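Alpha-1,3-glucanase (Streptomyces thermodiastaticus, PDB 7C7D) catalyses the endo-hydrolysis of alpha-1,3-glucosidic bonds in alpha-1,3-glucan, as a thermostable glycoside hydrolase of family GH87. Local coordinates at residues E63-T68 / T189-D194; I74-T79 / G89-R94; S85-R90 / H160-T165. One frame throughout, in Å; residues are numbered along the deposited sequence.

All three interactions meet round one calcium ion bound by the beta-sandwich domain that precedes the parallel beta-helix. Interaction 1 is buried and supplies both glutamates and the aspartate of the metal site, against strand 188-196. Interaction 2 joins its segments through one antiparallel pair, Ile74 with Ala92, next to that strand, is only partly buried, and adds one carbonyl oxygen; it combines that backbone-bonded pair with CA-H...O and CH-pi contacts. Interaction 3, again buried, adds the carbonyl of Ser88 but touches chiefly through a carboxylate gripping backbone N-H groups. Interactions 2 and 3 share Gly89 and Arg90, and both are nested within the chain loop that interaction 1 closes.

Interaction 1: residues E63-T68 / T189-D194; sequences EAESAT and TVDVAD. With CA (calcium ion), chain C.
Glu63, Glu65 and Asp191 converge on a calcium ion and supply five of its seven ligand atoms. Glu63 binds through one oxygen, with OE2 2.3 Å from the calcium. Glu65 is bidentate, its OE1 and OE2 both 2.5 Å from the metal. Asp191 chelates with side chain and main chain together: OD1 lies 2.3 Å and the carbonyl O 2.6 Å from the calcium. Its CG stands anti to the backbone N (chi1 180°), beside the carbonyl carbon, and OD1 and the carbonyl O of the same residue both reach the ion. The backbone of Asp191 also departs from the extended form of its strand (psi -55°). The carbonyl oxygens of Ser88 and Gln91 complete the site.

Asp191 O has a second partner, Ala64 N, which donates to it over 3.0 Å in a nearly straight bond (165° at the hydrogen), approaching from above the carbonyl plane. Next to this bond the methyl of Ala64 packs on Val190, CB to CG1 3.9 Å, while the carboxylate of Glu63 lies against CB of Val192. Further out, Glu63 O accepts from both the backbone N and the hydroxyl of Ser66, the latter with OG 2.8 Å away, and so ties down the short 3-10 turn that presents Glu65. Ser88 reaches the second oxygens of two ligands: its OG probably hydrogen-bonds to Glu63 OE1 and its N to Asp191 OD2.

The site is consistent with the structural calcium sites of galactose-binding-like modules. Glu63 ends strand 59-63, where it forms a non-hydrogen-bonded antiparallel pair with Val192 of strand 188-196. Strand 109-117 pairs with strand 188-196 at this level, Asp191 and Val192 both bonding to Ala115, while strand 92-95 pairs with it at Val190, through Val93. Phe103 of strand 100-104 packs against Ala64.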
ATOM      1  N   GLU A  63       5.075  15.344   8.113  1.00 14.22           N
ATOM      2  CA  GLU A  63       6.403  14.950   7.672  1.00 13.74           C
ATOM      3  C   GLU A  63       7.443  15.491   8.643  1.00 13.76           C
ATOM      4  O   GLU A  63       7.373  16.643   9.081  1.00 14.47           O
ATOM      5  CB  GLU A  63       6.677  15.489   6.270  1.00 13.34           C
ATOM      6  CG  GLU A  63       5.767  14.933   5.183  1.00 13.16           C
ATOM      7  CD  GLU A  63       6.054  13.482   4.833  1.00 13.98           C
ATOM      8  OE1 GLU A  63       5.255  12.918   4.059  1.00 15.97           O
ATOM      9  OE2 GLU A  63       7.060  12.915   5.310  1.00 12.90           O
ATOM     10  N   ALA A  64       8.428  14.660   8.975  1.00 13.63           N
ATOM     11  CA  ALA A  64       9.460  15.104   9.907  1.00 14.27           C
ATOM     12  C   ALA A  64      10.220  16.304   9.364  1.00 14.08           C
ATOM     13  O   ALA A  64      10.624  17.191  10.129  1.00 15.57           O
ATOM     14  CB  ALA A  64      10.413  13.952  10.213  1.00 15.83           C
ATOM     15  N   GLU A  65      10.411  16.358   8.047  1.00 14.22           N
ATOM     16  CA  GLU A  65      11.130  17.453   7.421  1.00 14.87           C
ATOM     17  C   GLU A  65      10.365  18.769   7.489  1.00 15.62           C
ATOM     18  O   GLU A  65      10.953  19.814   7.204  1.00 18.25           O
ATOM     19  CB  GLU A  65      11.478  17.085   5.973  1.00 15.45           C
ATOM     20  CG  GLU A  65      10.274  16.692   5.099  1.00 14.55           C
ATOM     21  CD  GLU A  65       9.948  15.194   5.105  1.00 13.27           C
ATOM     22  OE1 GLU A  65      10.207  14.508   6.112  1.00 13.49           O
ATOM     23  OE2 GLU A  65       9.394  14.705   4.095  1.00 13.55           O
ATOM     24  N   SER A  66       9.086  18.743   7.864  1.00 14.68           N
ATOM     25  CA  SER A  66       8.297  19.952   8.073  1.00 15.78           C
ATOM     26  C   SER A  66       8.271  20.389   9.529  1.00 16.51           C
ATOM     27  O   SER A  66       7.650  21.409   9.849  1.00 17.86           O
ATOM     28  CB  SER A  66       6.858  19.751   7.575  1.00 17.00           C
ATOM     29  OG  SER A  66       6.077  19.050   8.532  1.00 19.37           O
ATOM     30  N   ALA A  67       8.928  19.652  10.411  1.00 16.78           N
ATOM     31  CA  ALA A  67       8.941  19.954  11.829  1.00 17.66           C
ATOM     32  C   ALA A  67      10.243  20.660  12.191  1.00 18.38           C
ATOM     33  O   ALA A  67      11.137  20.832  11.362  1.00 21.99           O
ATOM     34  CB  ALA A  67       8.727  18.677  12.640  1.00 18.16           C
ATOM     35  N   THR A  68      10.330  21.107  13.439  1.00 17.83           N
ATOM     36  CA  THR A  68      11.495  21.847  13.904  1.00 17.94           C
ATOM     37  C   THR A  68      12.484  20.865  14.508  1.00 18.70           C
ATOM     38  O   THR A  68      12.107  20.049  15.353  1.00 20.43           O
ATOM     39  CB  THR A  68      11.064  22.877  14.942  1.00 18.48           C
ATOM     40  OG1 THR A  68      10.084  23.735  14.349  1.00 20.37           O
ATOM     41  CG2 THR A  68      12.259  23.708  15.404  1.00 19.13           C
ATOM     42  N   THR A 189      16.559   7.897  11.869  1.00 14.00           N
ATOM     43  CA  THR A 189      16.114   8.726  10.758  1.00 13.85           C
ATOM     44  C   THR A 189      14.592   8.715  10.775  1.00 12.79           C
ATOM     45  O   THR A 189      13.969   7.680  10.529  1.00 13.87           O
ATOM     46  CB  THR A 189      16.690   8.210   9.445  1.00 15.34           C
ATOM     47  OG1 THR A 189      18.120   8.315   9.511  1.00 16.76           O
ATOM     48  CG2 THR A 189      16.185   9.040   8.269  1.00 15.98           C
ATOM     49  N   VAL A 190      13.997   9.857  11.114  1.00 13.30           N
ATOM     50  CA  VAL A 190      12.551   9.975  11.270  1.00 13.33           C
ATOM     51  C   VAL A 190      11.951  10.496   9.973  1.00 12.53           C
ATOM     52  O   VAL A 190      12.359  11.547   9.465  1.00 13.25           O
ATOM     53  CB  VAL A 190      12.200  10.890  12.455  1.00 14.60           C
ATOM     54  CG1 VAL A 190      10.690  10.968  12.634  1.00 14.83           C
ATOM     55  CG2 VAL A 190      12.864  10.378  13.739  1.00 16.58           C
ATOM     56  N   ASP A 191      10.967   9.771   9.444  1.00 12.33           N
ATOM     57  CA  ASP A 191      10.372  10.112   8.153  1.00 11.80           C
ATOM     58  C   ASP A 191       9.113  10.965   8.302  1.00 11.90           C
ATOM     59  O   ASP A 191       9.000  12.043   7.700  1.00 12.65           O
ATOM     60  CB  ASP A 191      10.053   8.809   7.418  1.00 11.84           C
ATOM     61  CG  ASP A 191       9.424   9.033   6.063  1.00 11.62           C
ATOM     62  OD1 ASP A 191       9.417  10.193   5.573  1.00 12.61           O
ATOM     63  OD2 ASP A 191       8.943   8.033   5.478  1.00 12.32           O
ATOM     64  N   VAL A 192       8.149  10.475   9.079  1.00 12.55           N
ATOM     65  CA  VAL A 192       6.814  11.061   9.161  1.00 12.73           C
ATOM     66  C   VAL A 192       6.184  10.511  10.432  1.00 13.01           C
ATOM     67  O   VAL A 192       6.482   9.390  10.852  1.00 13.75           O
ATOM     68  CB  VAL A 192       5.986  10.733   7.886  1.00 12.79           C
ATOM     69  CG1 VAL A 192       5.942   9.230   7.596  1.00 13.68           C
ATOM     70  CG2 VAL A 192       4.572  11.324   7.973  1.00 14.23           C
ATOM     71  N   ALA A 193       5.332  11.312  11.063  1.00 13.84           N
ATOM     72  CA  ALA A 193       4.612  10.901  12.259  1.00 13.83           C
ATOM     73  C   ALA A 193       3.116  11.070  12.038  1.00 14.31           C
ATOM     74  O   ALA A 193       2.675  12.068  11.457  1.00 16.00           O
ATOM     75  CB  ALA A 193       5.053  11.719  13.478  1.00 16.14           C
ATOM     76  N   ASP A 194       2.338  10.094  12.501  1.00 14.25           N
ATOM     77  CA  ASP A 194       0.884  10.105  12.386  1.00 14.61           C
ATOM     78  C   ASP A 194       0.286  10.359  13.764  1.00 15.68           C
ATOM     79  O   ASP A 194       0.657   9.696  14.740  1.00 16.83           O
ATOM     80  CB  ASP A 194       0.347   8.766  11.865  1.00 15.93           C
ATOM     81  CG  ASP A 194       1.028   8.291  10.592  1.00 16.43           C
ATOM     82  OD1 ASP A 194       1.485   9.119   9.780  1.00 16.57           O
ATOM     83  OD2 ASP A 194       1.090   7.058  10.405  1.00 17.87           O
TER
HETATM   84 CA    CA C 701       9.297  12.422   5.161  1.00 11.75          CA

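Interaction 2: residues I74-T79 / G89-R94; sequences IGPDYT and GRQAVR. With CA (calcium ion), chain C.
Ile74 N donates to Ala92 O over 2.8 Å, at 170° along N-H...O, and Ala92 N returns a bond to Ile74 O at 3.2 Å, which makes the two residues an antiparallel hydrogen-bonded pair. Their side chains share one face of the sheet, where Ile74 CG1 rests on the Ala92 methyl. Next along, Arg90 O receives two weaker CA-H...O contacts in succession, from Gly75 CA at 3.4 Å and, nearly straight on, from Pro76 CA at 3.2 Å. The peptide before Pro76 is cis.

At the other end Tyr78 and Arg90 cross at about a right angle. Arg90 CG makes a CH-pi contact over the ring, 3.9 Å from the Tyr78 ring centroid. The chain bends at chi2 (-57°), which places CD; the guanidinium has Tyr78 CD2 over its centre, the two planes 41° apart. Asp424 pairs with Arg90 NE in a salt bridge and Thr425 O accepts from NH2, which joins this loop to the beta-helix. Between the two ends, Gln91 O binds the calcium at 2.4 Å, placing the paired segments at the metal site of a beta-sandwich consistent with the galactose-binding-like fold.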
ATOM      1  N   ILE A  74      17.605  14.828   5.225  1.00 17.62           N
ATOM      2  CA  ILE A  74      18.110  14.076   4.082  1.00 17.85           C
ATOM      3  C   ILE A  74      17.090  14.173   2.955  1.00 16.52           C
ATOM      4  O   ILE A  74      15.892  14.356   3.194  1.00 16.55           O
ATOM      5  CB  ILE A  74      18.466  12.605   4.394  1.00 18.20           C
ATOM      6  CG1 ILE A  74      17.216  11.782   4.736  1.00 17.24           C
ATOM      7  CG2 ILE A  74      19.507  12.542   5.506  1.00 20.22           C
ATOM      8  CD1 ILE A  74      17.465  10.284   4.769  1.00 18.09           C
ATOM      9  N   GLY A  75      17.573  14.050   1.718  1.00 16.14           N
ATOM     10  CA  GLY A  75      16.727  14.153   0.552  1.00 16.48           C
ATOM     11  C   GLY A  75      16.475  15.597   0.164  1.00 17.00           C
ATOM     12  O   GLY A  75      16.991  16.527   0.794  1.00 19.82           O
ATOM     13  N   PRO A  76      15.665  15.820  -0.881  1.00 17.18           N
ATOM     14  CA  PRO A  76      14.981  14.783  -1.665  1.00 17.40           C
ATOM     15  C   PRO A  76      15.922  13.999  -2.574  1.00 16.67           C
ATOM     16  O   PRO A  76      16.887  14.545  -3.106  1.00 18.62           O
ATOM     17  CB  PRO A  76      13.985  15.585  -2.509  1.00 19.85           C
ATOM     18  CG  PRO A  76      14.581  16.941  -2.612  1.00 22.13           C
ATOM     19  CD  PRO A  76      15.284  17.178  -1.313  1.00 20.06           C
ATOM     20  N   ASP A  77      15.643  12.710  -2.737  1.00 16.37           N
ATOM     21  CA  ASP A  77      16.394  11.857  -3.647  1.00 16.14           C
ATOM     22  C   ASP A  77      15.456  10.748  -4.088  1.00 15.35           C
ATOM     23  O   ASP A  77      14.756  10.170  -3.255  1.00 16.95           O
ATOM     24  CB  ASP A  77      17.612  11.258  -2.929  1.00 18.93           C
ATOM     25  CG  ASP A  77      18.649  10.689  -3.882  1.00 20.12           C
ATOM     26  OD1 ASP A  77      18.385  10.596  -5.103  1.00 20.20           O
ATOM     27  OD2 ASP A  77      19.743  10.335  -3.397  1.00 22.83           O
ATOM     28  N   TYR A  78      15.416  10.484  -5.389  1.00 15.36           N
ATOM     29  CA  TYR A  78      14.626   9.399  -5.954  1.00 15.63           C
ATOM     30  C   TYR A  78      15.476   8.199  -6.330  1.00 16.20           C
ATOM     31  O   TYR A  78      14.928   7.170  -6.738  1.00 17.81           O
ATOM     32  CB  TYR A  78      13.856   9.883  -7.193  1.00 15.84           C
ATOM     33  CG  TYR A  78      12.765  10.882  -6.887  1.00 15.18           C
ATOM     34  CD1 TYR A  78      13.068  12.197  -6.555  1.00 16.57           C
ATOM     35  CD2 TYR A  78      11.424  10.506  -6.923  1.00 14.88           C
ATOM     36  CE1 TYR A  78      12.070  13.109  -6.270  1.00 16.79           C
ATOM     37  CE2 TYR A  78      10.421  11.409  -6.643  1.00 15.28           C
ATOM     38  CZ  TYR A  78      10.747  12.708  -6.314  1.00 15.82           C
ATOM     39  OH  TYR A  78       9.749  13.609  -6.031  1.00 17.45           O
ATOM     40  N   THR A  79      16.795   8.310  -6.203  1.00 16.56           N
ATOM     41  CA  THR A  79      17.696   7.271  -6.687  1.00 17.64           C
ATOM     42  C   THR A  79      17.397   5.935  -6.022  1.00 16.70           C
ATOM     43  O   THR A  79      17.328   5.840  -4.792  1.00 15.80           O
ATOM     44  CB  THR A  79      19.138   7.676  -6.387  1.00 20.05           C
ATOM     45  OG1 THR A  79      19.411   8.954  -6.974  1.00 22.26           O
ATOM     46  CG2 THR A  79      20.110   6.647  -6.939  1.00 21.65           C
ATOM     47  N   GLY A  89       7.647  11.703   0.987  1.00 10.85           N
ATOM     48  CA  GLY A  89       8.167  12.979   0.537  1.00 13.06           C
ATOM     49  C   GLY A  89       9.603  12.955   0.070  1.00 12.32           C
ATOM     50  O   GLY A  89      10.154  14.018  -0.239  1.00 13.37           O
ATOM     51  N   ARG A  90      10.232  11.780   0.027  1.00 11.98           N
ATOM     52  CA  ARG A  90      11.631  11.610  -0.359  1.00 12.38           C
ATOM     53  C   ARG A  90      12.587  12.321   0.585  1.00 11.87           C
ATOM     54  O   ARG A  90      13.738  12.575   0.220  1.00 13.15           O
ATOM     55  CB  ARG A  90      11.898  12.006  -1.817  1.00 12.86           C
ATOM     56  CG  ARG A  90      10.871  11.477  -2.787  1.00 12.92           C
ATOM     57  CD  ARG A  90      10.730   9.948  -2.737  1.00 11.92           C
ATOM     58  NE  ARG A  90       9.721   9.565  -3.718  1.00 11.62           N
ATOM     59  CZ  ARG A  90       9.749   8.485  -4.486  1.00 11.32           C
ATOM     60  NH1 ARG A  90      10.725   7.588  -4.367  1.00 12.56           N
ATOM     61  NH2 ARG A  90       8.789   8.316  -5.388  1.00 11.88           N
ATOM     62  N   GLN A  91      12.118  12.654   1.788  1.00 11.91           N
ATOM     63  CA  GLN A  91      12.911  13.390   2.760  1.00 12.78           C
ATOM     64  C   GLN A  91      12.633  12.846   4.151  1.00 11.61           C
ATOM     65  O   GLN A  91      11.548  12.335   4.431  1.00 12.03           O
ATOM     66  CB  GLN A  91      12.582  14.883   2.741  1.00 13.89           C
ATOM     67  CG  GLN A  91      12.905  15.559   1.436  1.00 15.92           C
ATOM     68  CD  GLN A  91      12.203  16.885   1.328  1.00 20.27           C
ATOM     69  OE1 GLN A  91      12.722  17.907   1.761  1.00 22.44           O
ATOM     70  NE2 GLN A  91      10.997  16.872   0.770  1.00 22.01           N
ATOM     71  N   ALA A  92      13.625  12.975   5.026  1.00 13.30           N
ATOM     72  CA  ALA A  92      13.512  12.545   6.411  1.00 13.62           C
ATOM     73  C   ALA A  92      14.520  13.354   7.215  1.00 14.00           C
ATOM     74  O   ALA A  92      15.259  14.175   6.666  1.00 14.90           O
ATOM     75  CB  ALA A  92      13.758  11.034   6.532  1.00 13.41           C
ATOM     76  N   VAL A  93      14.562  13.113   8.522  1.00 14.02           N
ATOM     77  CA  VAL A  93      15.453  13.847   9.415  1.00 15.27           C
ATOM     78  C   VAL A  93      16.284  12.842  10.198  1.00 14.72           C
ATOM     79  O   VAL A  93      15.734  12.028  10.952  1.00 14.90           O
ATOM     80  CB  VAL A  93      14.682  14.776  10.364  1.00 17.41           C
ATOM     81  CG1 VAL A  93      15.644  15.482  11.294  1.00 19.36           C
ATOM     82  CG2 VAL A  93      13.868  15.801   9.570  1.00 17.85           C
ATOM     83  N   ARG A  94      17.602  12.903  10.030  1.00 15.38           N
ATOM     84  CA  ARG A  94      18.517  12.024  10.745  1.00 16.55           C
ATOM     85  C   ARG A  94      18.832  12.647  12.097  1.00 15.76           C
ATOM     86  O   ARG A  94      19.319  13.786  12.165  1.00 17.17           O
ATOM     87  CB  ARG A  94      19.805  11.840   9.950  1.00 17.63           C
ATOM     88  CG  ARG A  94      20.794  10.890  10.625  1.00 20.63           C
ATOM     89  CD  ARG A  94      21.964  10.559   9.716  1.00 24.87           C
ATOM     90  NE  ARG A  94      22.844  11.705   9.515  1.00 27.67           N
ATOM     91  CZ  ARG A  94      23.062  12.289   8.342  1.00 30.95           C
ATOM     92  NH1 ARG A  94      22.461  11.842   7.247  1.00 31.95           N
ATOM     93  NH2 ARG A  94      23.883  13.327   8.263  1.00 32.18           N
TER
HETATM   94 CA    CA C 701       9.297  12.422   5.161  1.00 11.75          CA
HETATM   95  O   HOH W   1      12.446   5.795  -6.691  1.00 25.30           O

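Interaction 3: residues S85-R90 / H160-T165; sequences SEASGR and HFYDNT. With CA (calcium ion), chain C.
Glu86 extends from its loop to the turn at His160 and Phe161 and grips two successive backbone N-H groups with its carboxylate. The turn leads into strand 163-169 of the beta-sandwich, whose family relationship is consistent with a galactose-binding-like fold, so a loop carrying a calcium ligand is fastened to the turn near a sandwich strand. CG stands anti to the carbonyl carbon (chi1 -76°) and the chain runs extended beyond it, with the carboxylate at the far end meeting the two N-H groups. Phe161 N donates to OE1 of Glu86 over 2.8 Å, at 165° along N-H...O, and His160 N donates to OE2 of Glu86, 2.9 Å away, on its syn lone pair.

The side chains of Glu86 and Phe161 cross at about a right angle. Even so, the carboxylate plane is only 32° from that of the ring, and OE2 lies over one face of the ring. Their nearest approach is Glu86 OE1 to Phe161 CD2, 3.4 Å. A water extends the grip to the next residue: it donates to Glu86 OE1 at 2.7 Å and accepts from Tyr162 N at 2.9 Å. The same water sits at the edge of the Tyr162 ring, in its plane.

Tyr162 reaches back along the loop. Its CE1 packs 3.7 Å from Glu86 CB, and farther out the hydroxyl end rests on Ala87, with OH 3.5 Å from Ala87 CB. Leu83 is the main polar partner of that hydroxyl. All five touching residues are buried. His160 ND1 in turn hydrogen-bonds to Asn402 OD1, linking this turn to the beta-helix domain.

Past Ala87 the loop curls back on itself, Arg90 N bonding to Ala87 O and Arg90 NH1 to Ser85 O. Within that curl the carbonyl oxygen of Ser88 meets the calcium at 2.4 Å.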
ATOM      1  N   SER A  85      15.095   7.776  -0.807  1.00 12.59           N
ATOM      2  CA  SER A  85      14.120   7.410  -1.834  1.00 12.54           C
ATOM      3  C   SER A  85      12.916   6.702  -1.246  1.00 11.55           C
ATOM      4  O   SER A  85      11.818   6.794  -1.809  1.00 11.88           O
ATOM      5  CB  SER A  85      14.758   6.542  -2.924  1.00 14.63           C
ATOM      6  OG  SER A  85      15.043   5.224  -2.457  1.00 14.40           O
ATOM      7  N   GLU A  86      13.095   5.990  -0.131  1.00 11.52           N
ATOM      8  CA  GLU A  86      11.997   5.265   0.494  1.00 11.30           C
ATOM      9  C   GLU A  86      11.256   6.086   1.537  1.00 11.01           C
ATOM     10  O   GLU A  86      10.307   5.585   2.141  1.00 11.54           O
ATOM     11  CB  GLU A  86      12.480   3.947   1.116  1.00 12.24           C
ATOM     12  CG  GLU A  86      12.763   2.835   0.107  1.00 12.22           C
ATOM     13  CD  GLU A  86      12.830   1.457   0.741  1.00 12.20           C
ATOM     14  OE1 GLU A  86      12.760   1.368   1.980  1.00 13.06           O
ATOM     15  OE2 GLU A  86      12.956   0.464  -0.009  1.00 12.93           O
ATOM     16  N   ALA A  87      11.665   7.328   1.775  1.00 11.72           N
ATOM     17  CA  ALA A  87      10.971   8.175   2.730  1.00 11.72           C
ATOM     18  C   ALA A  87       9.750   8.825   2.093  1.00 11.18           C
ATOM     19  O   ALA A  87       9.772   9.206   0.920  1.00 11.45           O
ATOM     20  CB  ALA A  87      11.912   9.268   3.232  1.00 12.22           C
ATOM     21  N   SER A  88       8.680   8.949   2.875  1.00 11.00           N
ATOM     22  CA  SER A  88       7.551   9.783   2.484  1.00 11.35           C
ATOM     23  C   SER A  88       8.057  11.181   2.145  1.00 11.72           C
ATOM     24  O   SER A  88       8.821  11.777   2.907  1.00 11.53           O
ATOM     25  CB  SER A  88       6.567   9.843   3.652  1.00 12.25           C
ATOM     26  OG  SER A  88       5.353  10.471   3.280  1.00 12.82           O
ATOM     27  N   GLY A  89       7.647  11.703   0.987  1.00 10.85           N
ATOM     28  CA  GLY A  89       8.167  12.979   0.537  1.00 13.06           C
ATOM     29  C   GLY A  89       9.603  12.955   0.070  1.00 12.32           C
ATOM     30  O   GLY A  89      10.154  14.018  -0.239  1.00 13.37           O
ATOM     31  N   ARG A  90      10.232  11.780   0.027  1.00 11.98           N
ATOM     32  CA  ARG A  90      11.631  11.610  -0.359  1.00 12.38           C
ATOM     33  C   ARG A  90      12.587  12.321   0.585  1.00 11.87           C
ATOM     34  O   ARG A  90      13.738  12.575   0.220  1.00 13.15           O
ATOM     35  CB  ARG A  90      11.898  12.006  -1.817  1.00 12.86           C
ATOM     36  CG  ARG A  90      10.871  11.477  -2.787  1.00 12.92           C
ATOM     37  CD  ARG A  90      10.730   9.948  -2.737  1.00 11.92           C
ATOM     38  NE  ARG A  90       9.721   9.565  -3.718  1.00 11.62           N
ATOM     39  CZ  ARG A  90       9.749   8.485  -4.486  1.00 11.32           C
ATOM     40  NH1 ARG A  90      10.725   7.588  -4.367  1.00 12.56           N
ATOM     41  NH2 ARG A  90       8.789   8.316  -5.388  1.00 11.88           N
ATOM     42  N   HIS A 160      13.260  -1.715   1.875  1.00 11.48           N
ATOM     43  CA  HIS A 160      12.509  -1.857   3.122  1.00 11.88           C
ATOM     44  C   HIS A 160      13.314  -1.317   4.311  1.00 11.59           C
ATOM     45  O   HIS A 160      13.473  -1.988   5.331  1.00 12.53           O
ATOM     46  CB  HIS A 160      12.098  -3.321   3.332  1.00 11.95           C
ATOM     47  CG  HIS A 160      10.814  -3.513   4.072  1.00 11.35           C
ATOM     48  ND1 HIS A 160       9.578  -3.245   3.519  1.00 11.68           N
ATOM     49  CD2 HIS A 160      10.575  -4.005   5.310  1.00 12.20           C
ATOM     50  CE1 HIS A 160       8.636  -3.542   4.397  1.00 11.78           C
ATOM     51  NE2 HIS A 160       9.214  -4.009   5.491  1.00 12.16           N
ATOM     52  N   PHE A 161      13.837  -0.096   4.164  1.00 12.00           N
ATOM     53  CA  PHE A 161      14.719   0.476   5.179  1.00 12.39           C
ATOM     54  C   PHE A 161      13.966   0.978   6.399  1.00 11.99           C
ATOM     55  O   PHE A 161      14.554   1.080   7.484  1.00 12.95           O
ATOM     56  CB  PHE A 161      15.495   1.655   4.597  1.00 13.48           C
ATOM     57  CG  PHE A 161      16.196   1.341   3.312  1.00 13.28           C
ATOM     58  CD1 PHE A 161      17.004   0.219   3.200  1.00 15.51           C
ATOM     59  CD2 PHE A 161      16.048   2.167   2.210  1.00 14.89           C
ATOM     60  CE1 PHE A 161      17.649  -0.064   2.011  1.00 17.30           C
ATOM     61  CE2 PHE A 161      16.680   1.882   1.024  1.00 16.52           C
ATOM     62  CZ  PHE A 161      17.487   0.766   0.923  1.00 17.75           C
ATOM     63  N   TYR A 162      12.698   1.337   6.239  1.00 11.84           N
ATOM     64  CA  TYR A 162      11.925   1.964   7.296  1.00 12.06           C
ATOM     65  C   TYR A 162      11.050   0.933   7.994  1.00 11.90           C
ATOM     66  O   TYR A 162      10.970  -0.232   7.600  1.00 12.60           O
ATOM     67  CB  TYR A 162      11.083   3.132   6.736  1.00 12.91           C
ATOM     68  CG  TYR A 162      11.935   4.289   6.240  1.00 12.28           C
ATOM     69  CD1 TYR A 162      12.487   4.270   4.967  1.00 12.58           C
ATOM     70  CD2 TYR A 162      12.207   5.386   7.062  1.00 12.14           C
ATOM     71  CE1 TYR A 162      13.286   5.306   4.516  1.00 12.97           C
ATOM     72  CE2 TYR A 162      13.016   6.423   6.632  1.00 12.82           C
ATOM     73  CZ  TYR A 162      13.549   6.376   5.354  1.00 12.46           C
ATOM     74  OH  TYR A 162      14.354   7.404   4.924  1.00 13.79           O
ATOM     75  N   ASP A 163      10.383   1.394   9.044  1.00 11.66           N
ATOM     76  CA  ASP A 163       9.534   0.591   9.905  1.00 12.39           C
ATOM     77  C   ASP A 163       8.628   1.581  10.618  1.00 11.64           C
ATOM     78  O   ASP A 163       8.907   2.781  10.643  1.00 12.72           O
ATOM     79  CB  ASP A 163      10.407  -0.164  10.915  1.00 13.10           C
ATOM     80  CG  ASP A 163       9.632  -1.140  11.744  1.00 14.64           C
ATOM     81  OD1 ASP A 163       8.838  -1.895  11.155  1.00 16.01           O
ATOM     82  OD2 ASP A 163       9.841  -1.157  12.984  1.00 14.99           O
ATOM     83  N   ASN A 164       7.544   1.076  11.202  1.00 12.10           N
ATOM     84  CA  ASN A 164       6.597   1.912  11.927  1.00 12.29           C
ATOM     85  C   ASN A 164       6.514   1.447  13.370  1.00 13.06           C
ATOM     86  O   ASN A 164       6.359   0.249  13.643  1.00 13.41           O
ATOM     87  CB  ASN A 164       5.219   1.897  11.269  1.00 12.72           C
ATOM     88  CG  ASN A 164       5.190   2.715   9.991  1.00 13.80           C
ATOM     89  OD1 ASN A 164       4.801   3.880  10.000  1.00 14.36           O
ATOM     90  ND2 ASN A 164       5.634   2.114   8.890  1.00 15.10           N
ATOM     91  N   THR A 165       6.614   2.396  14.285  1.00 14.02           N
ATOM     92  CA  THR A 165       6.513   2.119  15.705  1.00 13.86           C
ATOM     93  C   THR A 165       5.432   3.019  16.287  1.00 13.70           C
ATOM     94  O   THR A 165       5.285   4.173  15.872  1.00 15.02           O
ATOM     95  CB  THR A 165       7.875   2.325  16.386  1.00 15.87           C
ATOM     96  OG1 THR A 165       7.777   1.969  17.764  1.00 17.66           O
ATOM     97  CG2 THR A 165       8.363   3.768  16.252  1.00 15.83           C
TER
HETATM   98 CA    CA C 701       9.297  12.422   5.161  1.00 11.75          CA
HETATM   99  O   HOH W   2      10.889   1.341   3.927  1.00 13.69           O